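Local coordinates for protein delta-1-pyrroline-5-carboxylate dehydrogenase, mitochondrial (Mus musculus, PDB 4E3X) that oxidises L-glutamate gamma-semialdehyde to glutamate with NAD+ in mitochondria, the second step of proline degradation, at residues Phe203-Ser208 and Asp271-Ser276; Cys280-Thr285 and Lys292-Gln297. All coordinates share one frame; numbering follows the deposited sequence.

Overall arrangement
Both contacts illustrate how a Rossmann-type domain is assembled, by laying helices against a parallel sheet. Strands 203-207 and 279-285 are neighbours in the five-stranded parallel sheet; helix 266-274 packs on the first in contact 1, and helix 288-300, which also touches Ile207, on the second in contact 2. The two centres lie about 8 Å apart. Along the chain they come in series, helix 266-274 leading directly into strand 279-285. The pieces also meet each other: Ile207 CG2 packs on Phe284 CD2 at 3.7 Å, and Asp271 OD1 is probably hydrogen-bonded to Gln297 NE2 at 2.8 Å, linking the helices. Ser208, following strand 203-207, and Gly286, following strand 279-285, belong to the NAD+ site.

Contact 1 of 2, residues Phe203-Ser208 and Asp271-Ser276; sequences FVAAIS and DTVTSS
Phe203 meets Val273 and Ser276 with the rim of its ring, and this is the tight part of a small, buried contact of 177 Å² between strand 203-207 and segment 271-276, the last part of helix 266-274 and the loop after it. CG of Phe203 stands between its own backbone N and carbonyl carbon (chi1 72°), which directs the ring toward the helix. Its CE2 lies 3.9 Å from CG1 of Val273, and CB of the same valine is in the ring plane at the edge. Farther round the rim, CE1 of Phe203 comes to 3.4 Å from OG of Ser276. This is a van der Waals contact with an aromatic carbon; the polar partner of that hydroxyl is the backbone N of His278. Both valine methyls also reach the strand, CG2 of Val273 lying 4.0 Å from CB of Ala205; the alanine's single methyl is consistent with the close approach of the CA atoms of Ala205 and Val273, 6.9 Å apart.

Farther along the strand and on the outer side of the helix the contact is looser. Ile207 packs on Leu294 and Phe284 instead. Ser275, for its part, is exposed, its OG turned back to O of Asp271 in a 2.7 Å hydrogen bond. Apolar packing of a helix against a central strand of a parallel sheet is typical of the Rossmann-type NAD+-binding domain of aldehyde dehydrogenases.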
# COMPACT_ATOMS: atom_id res chain seq x y z
N PHE B 203 -9.03 -6.69 -12.57
CA PHE B 203 -9.76 -5.43 -12.71
C PHE B 203 -9.91 -4.77 -11.34
O PHE B 203 -9.83 -5.44 -10.31
CB PHE B 203 -11.15 -5.64 -13.34
CG PHE B 203 -12.14 -6.31 -12.42
CD1 PHE B 203 -12.14 -7.69 -12.27
CD2 PHE B 203 -13.05 -5.56 -11.68
CE1 PHE B 203 -13.04 -8.32 -11.41
CE2 PHE B 203 -13.95 -6.18 -10.82
CZ PHE B 203 -13.94 -7.56 -10.68
N VAL B 204 -10.16 -3.47 -11.36
CA VAL B 204 -10.38 -2.69 -10.16
C VAL B 204 -11.84 -2.25 -10.11
O VAL B 204 -12.41 -1.84 -11.12
CB VAL B 204 -9.46 -1.44 -10.16
CG1 VAL B 204 -9.79 -0.48 -9.02
CG2 VAL B 204 -7.99 -1.86 -10.15
N ALA B 205 -12.46 -2.36 -8.93
CA ALA B 205 -13.81 -1.86 -8.72
C ALA B 205 -13.74 -0.49 -8.05
O ALA B 205 -13.13 -0.36 -6.99
CB ALA B 205 -14.59 -2.83 -7.86
N ALA B 206 -14.34 0.52 -8.67
CA ALA B 206 -14.36 1.88 -8.11
C ALA B 206 -15.77 2.20 -7.64
O ALA B 206 -16.73 2.07 -8.40
CB ALA B 206 -13.89 2.90 -9.13
N ILE B 207 -15.89 2.62 -6.38
CA ILE B 207 -17.18 2.89 -5.76
C ILE B 207 -17.15 4.29 -5.17
O ILE B 207 -16.44 4.53 -4.19
CB ILE B 207 -17.46 1.84 -4.66
CG1 ILE B 207 -17.53 0.43 -5.26
CG2 ILE B 207 -18.72 2.20 -3.88
CD1 ILE B 207 -17.47 -0.69 -4.24
N SER B 208 -17.90 5.20 -5.77
CA SER B 208 -17.77 6.63 -5.45
C SER B 208 -19.00 7.20 -4.72
O SER B 208 -20.10 6.67 -4.84
CB SER B 208 -17.46 7.42 -6.71
OG SER B 208 -18.42 7.20 -7.73
N ASP B 271 -21.05 -7.90 -4.06
CA ASP B 271 -21.13 -9.36 -4.15
C ASP B 271 -20.49 -9.84 -5.45
O ASP B 271 -19.73 -10.82 -5.47
CB ASP B 271 -22.58 -9.86 -4.13
CG ASP B 271 -23.28 -9.65 -2.81
OD1 ASP B 271 -22.65 -9.22 -1.81
OD2 ASP B 271 -24.50 -9.93 -2.77
N THR B 272 -20.83 -9.17 -6.54
CA THR B 272 -20.36 -9.60 -7.85
C THR B 272 -18.85 -9.42 -7.99
O THR B 272 -18.13 -10.35 -8.38
CB THR B 272 -21.07 -8.85 -8.98
OG1 THR B 272 -22.49 -8.99 -8.83
CG2 THR B 272 -20.65 -9.42 -10.34
N VAL B 273 -18.34 -8.23 -7.67
CA VAL B 273 -16.91 -8.02 -7.88
C VAL B 273 -16.04 -8.87 -6.94
O VAL B 273 -14.98 -9.36 -7.35
CB VAL B 273 -16.49 -6.52 -7.85
CG1 VAL B 273 -17.29 -5.72 -8.89
CG2 VAL B 273 -16.65 -5.92 -6.46
N THR B 274 -16.49 -9.08 -5.70
CA THR B 274 -15.72 -9.90 -4.76
C THR B 274 -15.86 -11.40 -5.03
O THR B 274 -15.16 -12.19 -4.42
CB THR B 274 -16.07 -9.59 -3.28
OG1 THR B 274 -17.46 -9.88 -3.04
CG2 THR B 274 -15.76 -8.13 -2.95
N SER B 275 -16.74 -11.76 -5.96
CA SER B 275 -16.89 -13.16 -6.37
C SER B 275 -16.04 -13.50 -7.59
O SER B 275 -15.99 -14.66 -7.99
CB SER B 275 -18.35 -13.48 -6.69
OG SER B 275 -19.12 -13.49 -5.50
N SER B 276 -15.38 -12.49 -8.18
CA SER B 276 -14.56 -12.74 -9.35
C SER B 276 -13.12 -13.06 -8.99
O SER B 276 -12.47 -12.30 -8.27
CB SER B 276 -14.53 -11.51 -10.25
OG SER B 276 -13.61 -11.70 -11.32

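Contact 2 of 2, residues Cys280-Thr285 and Lys292-Gln297; sequences CGINFT and KHLWRQ. With PRO (proline), chain C.
Phe284 carries CG anti to its backbone N (chi1 176°), whereas Leu294 sets its CG beside the backbone N and anti to the carbonyl carbon (chi1 -69°); with both side chains directed into the gap between strand and helix, they cross at about a right angle. One leucine methyl does the touching: CD1 of Leu294 approaches the ring obliquely and lies 3.9 Å from CD2 of Phe284, with CE2 slightly farther away. Lower on the leucine, its CB takes the end of Ile282, whose CD1 stands 4.3 Å off. Leu294 thus bridges two residues that project from the same side of strand 279-285, and Ile207 of the neighbouring strand adds a further apolar neighbour. The packing is wholly apolar and buried, 127 Å² in all.

This is the first half of a beta-alpha-beta unit, strand 279-285, helix 288-300 and strand 310-314, in the Rossmann-type NAD+-binding domain. The strand-to-helix turn and the first turn of the helix hold Gly286 to Thr290, of the NAD+ site. The side chain of Phe284 is about 4 Å from Gly286 and about 6 Å from the side chain of Glu314, the proton acceptor, at their nearest atoms.

Away from the sheet, Lys292 bends at its third torsion (chi3 -49°) and brings NZ to O of a proline bound at the subunit interface, in a crystal cryoprotected with proline, a hydrogen bond of 2.8 Å. The same ammonium group forms a salt bridge to Asp303 of the second subunit, whose Leu302 gives its carbonyl O to the proline. A methionine in place of Lys292 would probably leave the proline carboxylate without this donor and Asp303 of the second subunit with one cationic partner fewer. One turn along, Trp295 packs on Pro309 of that subunit and on Leu311 of its own chain.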
# COMPACT_ATOMS: atom_id res chain seq x y z
N CYS B 280 -8.60 -7.33 -8.49
CA CYS B 280 -7.30 -6.99 -7.94
C CYS B 280 -7.31 -5.75 -7.07
O CYS B 280 -6.32 -5.46 -6.40
CB CYS B 280 -6.23 -6.90 -9.03
SG CYS B 280 -6.57 -5.69 -10.32
N GLY B 281 -8.41 -5.03 -7.05
CA GLY B 281 -8.47 -3.84 -6.22
C GLY B 281 -9.86 -3.32 -6.06
O GLY B 281 -10.70 -3.49 -6.94
N ILE B 282 -10.11 -2.67 -4.93
CA ILE B 282 -11.31 -1.90 -4.71
C ILE B 282 -10.88 -0.51 -4.28
O ILE B 282 -10.10 -0.36 -3.34
CB ILE B 282 -12.21 -2.54 -3.63
CG1 ILE B 282 -12.62 -3.96 -4.05
CG2 ILE B 282 -13.43 -1.69 -3.41
CD1 ILE B 282 -13.41 -4.70 -2.99
N ASN B 283 -11.38 0.49 -5.00
CA ASN B 283 -11.08 1.88 -4.67
C ASN B 283 -12.40 2.50 -4.23
O ASN B 283 -13.28 2.77 -5.04
CB ASN B 283 -10.50 2.61 -5.89
CG ASN B 283 -9.67 3.83 -5.50
OD1 ASN B 283 -9.40 4.05 -4.32
ND2 ASN B 283 -9.25 4.62 -6.50
N PHE B 284 -12.52 2.69 -2.92
CA PHE B 284 -13.80 2.98 -2.27
C PHE B 284 -13.78 4.30 -1.53
O PHE B 284 -12.81 4.65 -0.87
CB PHE B 284 -14.10 1.85 -1.28
CG PHE B 284 -15.34 2.07 -0.46
CD1 PHE B 284 -15.28 2.66 0.81
CD2 PHE B 284 -16.58 1.68 -0.94
CE1 PHE B 284 -16.43 2.86 1.56
CE2 PHE B 284 -17.73 1.88 -0.20
CZ PHE B 284 -17.65 2.47 1.05
N THR B 285 -14.89 5.03 -1.61
CA THR B 285 -15.14 6.14 -0.70
C THR B 285 -16.61 6.10 -0.30
O THR B 285 -17.48 6.04 -1.16
CB THR B 285 -14.74 7.51 -1.31
OG1 THR B 285 -13.33 7.50 -1.59
CG2 THR B 285 -15.05 8.65 -0.33
N LYS B 292 -15.82 -2.08 5.52
CA LYS B 292 -15.52 -3.28 6.29
C LYS B 292 -16.17 -4.52 5.67
O LYS B 292 -15.56 -5.59 5.63
CB LYS B 292 -15.98 -3.13 7.73
CG LYS B 292 -15.16 -2.14 8.54
CD LYS B 292 -15.34 -2.30 10.05
CE LYS B 292 -16.80 -2.38 10.43
NZ LYS B 292 -16.96 -2.31 11.92
N HIS B 293 -17.40 -4.37 5.20
CA HIS B 293 -18.11 -5.49 4.58
C HIS B 293 -17.36 -5.98 3.34
O HIS B 293 -17.15 -7.18 3.17
CB HIS B 293 -19.53 -5.05 4.22
CG HIS B 293 -20.34 -6.11 3.55
ND1 HIS B 293 -20.71 -7.27 4.19
CD2 HIS B 293 -20.84 -6.19 2.29
CE1 HIS B 293 -21.42 -8.02 3.36
NE2 HIS B 293 -21.52 -7.38 2.20
N LEU B 294 -16.95 -5.05 2.48
CA LEU B 294 -16.17 -5.41 1.30
C LEU B 294 -14.86 -6.10 1.67
O LEU B 294 -14.46 -7.09 1.04
CB LEU B 294 -15.91 -4.18 0.44
CG LEU B 294 -17.14 -3.60 -0.24
CD1 LEU B 294 -16.87 -2.19 -0.71
CD2 LEU B 294 -17.61 -4.48 -1.40
N TRP B 295 -14.20 -5.58 2.69
CA TRP B 295 -12.96 -6.17 3.18
C TRP B 295 -13.19 -7.62 3.61
O TRP B 295 -12.39 -8.51 3.30
CB TRP B 295 -12.45 -5.31 4.33
CG TRP B 295 -11.12 -5.66 4.94
CD1 TRP B 295 -10.75 -6.85 5.52
CD2 TRP B 295 -10.02 -4.77 5.12
NE1 TRP B 295 -9.47 -6.75 6.02
CE2 TRP B 295 -9.00 -5.48 5.79
CE3 TRP B 295 -9.79 -3.43 4.76
CZ2 TRP B 295 -7.77 -4.90 6.11
CZ3 TRP B 295 -8.57 -2.86 5.08
CH2 TRP B 295 -7.57 -3.60 5.74
N ARG B 296 -14.28 -7.86 4.33
CA ARG B 296 -14.62 -9.21 4.79
C ARG B 296 -15.03 -10.14 3.64
O ARG B 296 -14.75 -11.33 3.67
CB ARG B 296 -15.69 -9.14 5.89
CG ARG B 296 -15.15 -8.61 7.24
CD ARG B 296 -16.24 -8.48 8.30
NE ARG B 296 -15.71 -8.54 9.67
CZ ARG B 296 -15.87 -7.61 10.61
NH1 ARG B 296 -16.54 -6.50 10.35
NH2 ARG B 296 -15.34 -7.78 11.82
N GLN B 297 -15.70 -9.59 2.63
CA GLN B 297 -16.03 -10.40 1.46
C GLN B 297 -14.79 -10.86 0.72
O GLN B 297 -14.70 -12.00 0.27
CB GLN B 297 -16.95 -9.64 0.51
CG GLN B 297 -18.36 -9.51 1.06
CD GLN B 297 -19.34 -8.93 0.06
OE1 GLN B 297 -19.14 -7.83 -0.44
NE2 GLN B 297 -20.39 -9.69 -0.25
N PRO C . -12.07 -0.97 13.13
CA PRO C . -12.76 0.29 13.42
C PRO C . -14.26 0.11 13.25
O PRO C . -14.68 -0.97 12.83
CB PRO C . -12.23 1.23 12.33
CG PRO C . -10.97 0.59 11.83
CD PRO C . -11.24 -0.87 11.92
OXT PRO C . -15.05 1.00 13.54